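Local coordinates for MexT protein (Pseudomonas aeruginosa, PDB 6L33), which activates transcription of the MexEF-OprN efflux pump as a LysR-type regulator and probably binds DNA through a domain outside this regulatory fragment, at the interface of chains A and B. Residues are numbered along the deposited sequence; one frame, centred on the assembly and turned at random. Chains: chain A/B, MexT protein.

The interface of chains A and B. Residues chain A 16, 19, 43, 136; chain B 43, 135-136, 138.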
ATOM      1  N   ASP A  16      -6.320   0.548   0.078  1.00 13.84           N
ATOM      2  CA  ASP A  16      -5.273  -0.294   0.651  1.00 22.94           C
ATOM      3  C   ASP A  16      -5.859  -1.544   1.297  1.00 16.11           C
ATOM      4  O   ASP A  16      -5.306  -2.641   1.153  1.00 12.53           O
ATOM      5  CB  ASP A  16      -4.446   0.502   1.662  1.00 17.23           C
ATOM      6  CG  ASP A  16      -3.141  -0.192   2.026  1.00 36.85           C
ATOM      7  OD1 ASP A  16      -3.183  -1.193   2.777  1.00 24.52           O
ATOM      8  OD2 ASP A  16      -2.072   0.259   1.561  1.00 28.50           O
ATOM      9  N   GLU A  19      -6.928  -3.994  -1.604  1.00 10.79           N
ATOM     10  CA  GLU A  19      -5.753  -4.602  -2.222  1.00 14.51           C
ATOM     11  C   GLU A  19      -5.104  -5.613  -1.287  1.00 16.06           C
ATOM     12  O   GLU A  19      -4.604  -6.654  -1.731  1.00 12.23           O
ATOM     13  CB  GLU A  19      -4.748  -3.518  -2.617  1.00 14.31           C
ATOM     14  CG  GLU A  19      -3.500  -4.052  -3.303  1.00 22.19           C
ATOM     15  CD  GLU A  19      -2.636  -2.954  -3.896  1.00 37.89           C
ATOM     16  OE1 GLU A  19      -1.405  -3.145  -3.980  1.00 42.45           O
ATOM     17  OE2 GLU A  19      -3.187  -1.901  -4.281  1.00 39.86           O
ATOM     18  N   ARG A  43      -3.435   2.174  -6.795  1.00 14.61           N
ATOM     19  CA  ARG A  43      -3.730   2.410  -5.391  1.00 14.53           C
ATOM     20  C   ARG A  43      -4.426   3.756  -5.241  1.00 15.19           C
ATOM     21  O   ARG A  43      -3.926   4.778  -5.722  1.00 19.40           O
ATOM     22  CB  ARG A  43      -2.450   2.376  -4.555  1.00 24.11           C
ATOM     23  CG  ARG A  43      -2.693   2.373  -3.053  1.00 30.01           C
ATOM     24  CD  ARG A  43      -1.441   1.976  -2.288  1.00 36.48           C
ATOM     25  NE  ARG A  43      -1.590   2.187  -0.851  1.00 31.18           N
ATOM     26  CZ  ARG A  43      -1.432   3.362  -0.250  1.00 30.73           C
ATOM     27  NH1 ARG A  43      -1.120   4.436  -0.962  1.00 23.51           N
ATOM     28  NH2 ARG A  43      -1.588   3.464   1.064  1.00 27.38           N
ATOM     29  N   GLN A 136      -0.959   1.723   5.335  1.00 23.24           N
ATOM     30  CA  GLN A 136      -1.091   0.339   4.904  1.00 23.29           C
ATOM     31  C   GLN A 136      -1.530  -0.541   6.064  1.00 19.91           C
ATOM     32  O   GLN A 136      -1.213  -0.276   7.227  1.00 15.47           O
ATOM     33  CB  GLN A 136       0.227  -0.190   4.317  1.00 25.50           C
ATOM     34  CG  GLN A 136       1.410  -0.128   5.269  1.00 26.17           C
ATOM     35  CD  GLN A 136       2.734  -0.328   4.558  1.00 26.33           C
ATOM     36  OE1 GLN A 136       2.996   0.294   3.529  1.00 21.82           O
ATOM     37  NE2 GLN A 136       3.574  -1.204   5.099  1.00 25.40           N
TER
ATOM     38  N   ARG B  43       2.292   7.302   2.044  1.00 17.29           N
ATOM     39  CA  ARG B  43       2.948   6.401   1.103  1.00 16.71           C
ATOM     40  C   ARG B  43       3.810   7.196   0.130  1.00 15.25           C
ATOM     41  O   ARG B  43       3.372   8.215  -0.412  1.00 15.69           O
ATOM     42  CB  ARG B  43       1.906   5.581   0.342  1.00 11.03           C
ATOM     43  CG  ARG B  43       2.453   4.808  -0.855  1.00 12.21           C
ATOM     44  CD  ARG B  43       3.387   3.682  -0.428  1.00 12.49           C
ATOM     45  NE  ARG B  43       2.752   2.763   0.514  1.00 19.43           N
ATOM     46  CZ  ARG B  43       1.938   1.773   0.161  1.00 22.98           C
ATOM     47  NH1 ARG B  43       1.655   1.566  -1.118  1.00 13.73           N
ATOM     48  NH2 ARG B  43       1.407   0.987   1.089  1.00 22.72           N
ATOM     49  N   PRO B 135       0.719  -1.493  -7.534  1.00 19.91           N
ATOM     50  CA  PRO B 135       1.270  -0.210  -7.072  1.00 22.41           C
ATOM     51  C   PRO B 135       2.171  -0.286  -5.846  1.00 20.78           C
ATOM     52  O   PRO B 135       2.557   0.769  -5.332  1.00 15.38           O
ATOM     53  CB  PRO B 135      -0.001   0.586  -6.749  1.00 18.16           C
ATOM     54  CG  PRO B 135      -0.971  -0.456  -6.281  1.00 16.86           C
ATOM     55  CD  PRO B 135      -0.646  -1.727  -7.026  1.00 18.04           C
ATOM     56  N   GLN B 136       2.523  -1.476  -5.366  1.00 14.50           N
ATOM     57  CA  GLN B 136       3.328  -1.595  -4.160  1.00 18.08           C
ATOM     58  C   GLN B 136       4.091  -2.910  -4.184  1.00 15.68           C
ATOM     59  O   GLN B 136       3.842  -3.787  -5.014  1.00 16.45           O
ATOM     60  CB  GLN B 136       2.466  -1.514  -2.900  1.00 17.47           C
ATOM     61  CG  GLN B 136       1.599  -2.739  -2.686  1.00 28.18           C
ATOM     62  CD  GLN B 136       0.492  -2.496  -1.685  1.00 29.99           C
ATOM     63  OE1 GLN B 136       0.110  -1.355  -1.432  1.00 25.54           O
ATOM     64  NE2 GLN B 136      -0.032  -3.572  -1.110  1.00 31.29           N
ATOM     65  N   ASN B 138       4.693  -4.929  -1.066  1.00 22.55           N
ATOM     66  CA  ASN B 138       4.177  -5.923  -0.135  1.00 22.88           C
ATOM     67  C   ASN B 138       2.945  -6.618  -0.707  1.00 25.33           C
ATOM     68  O   ASN B 138       2.152  -6.026  -1.445  1.00 19.20           O
ATOM     69  CB  ASN B 138       3.848  -5.287   1.217  1.00 26.20           C
ATOM     70  CG  ASN B 138       2.894  -4.113   1.105  1.00 33.32           C
ATOM     71  OD1 ASN B 138       1.727  -4.275   0.750  1.00 41.53           O
ATOM     72  ND2 ASN B 138       3.384  -2.922   1.428  1.00 32.56           N
TER
HETATM   73  O   HOH W   1       4.176   3.342   3.114  1.00 20.54           O
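A:Arg43 and B:Arg43, the same residue from two copies of the regulatory domain, stack their guanidinium groups across the interface of the deposited pair, a worked example of like charges packed face to face beside an acid that may offset them. The planes lie 29° apart, with the two CZ atoms 3.7 Å from each other and offset, so that B:Arg43 NH1 sits over one face of the A:Arg43 group near its rim. The acid is A:Asp16, in helix 16-21. A:Asp16 OD2 accepts from both NE and NH2 of A:Arg43, met side-on; the bond from A:Arg43 NE to A:Asp16 OD2, 3.1 Å long, uses the anti lone pair and lies in the guanidinium plane. A:Asp16 OD2 also forms a longer salt bridge, 3.6 Å, to NH2 of B:Arg43. The two arginines arrive differently: A:Arg43 runs extended from CG to NE, whereas B:Arg43 folds back at chi2 (68°) and chi3, which lays its head on its counterpart.

Close packing continues where the ring of B:Pro135 meets the A:Arg43 stem, B:Pro135 CG to A:Arg43 CB at 3.6 Å, and faces the tip of A:Glu19. The A:Glu19 carboxylate also points tip to tip at the amide of B:Gln136, but the closeness of that pair is doubtful.

The opposite flank is looser and wetter. NH2 of B:Arg43 donates to OE1 of A:Gln136 at 3.0 Å, but the bond is bent and the amide stands nearly perpendicular to the guanidinium. Water 1 links B:Arg43 NE to that same oxygen. Lying near the two-fold, with flanking contacts repeated when the chains are exchanged, this polar patch helps join the regulatory domains in the deposited dimer, a pairing that may contribute to assembly of the full-length activator.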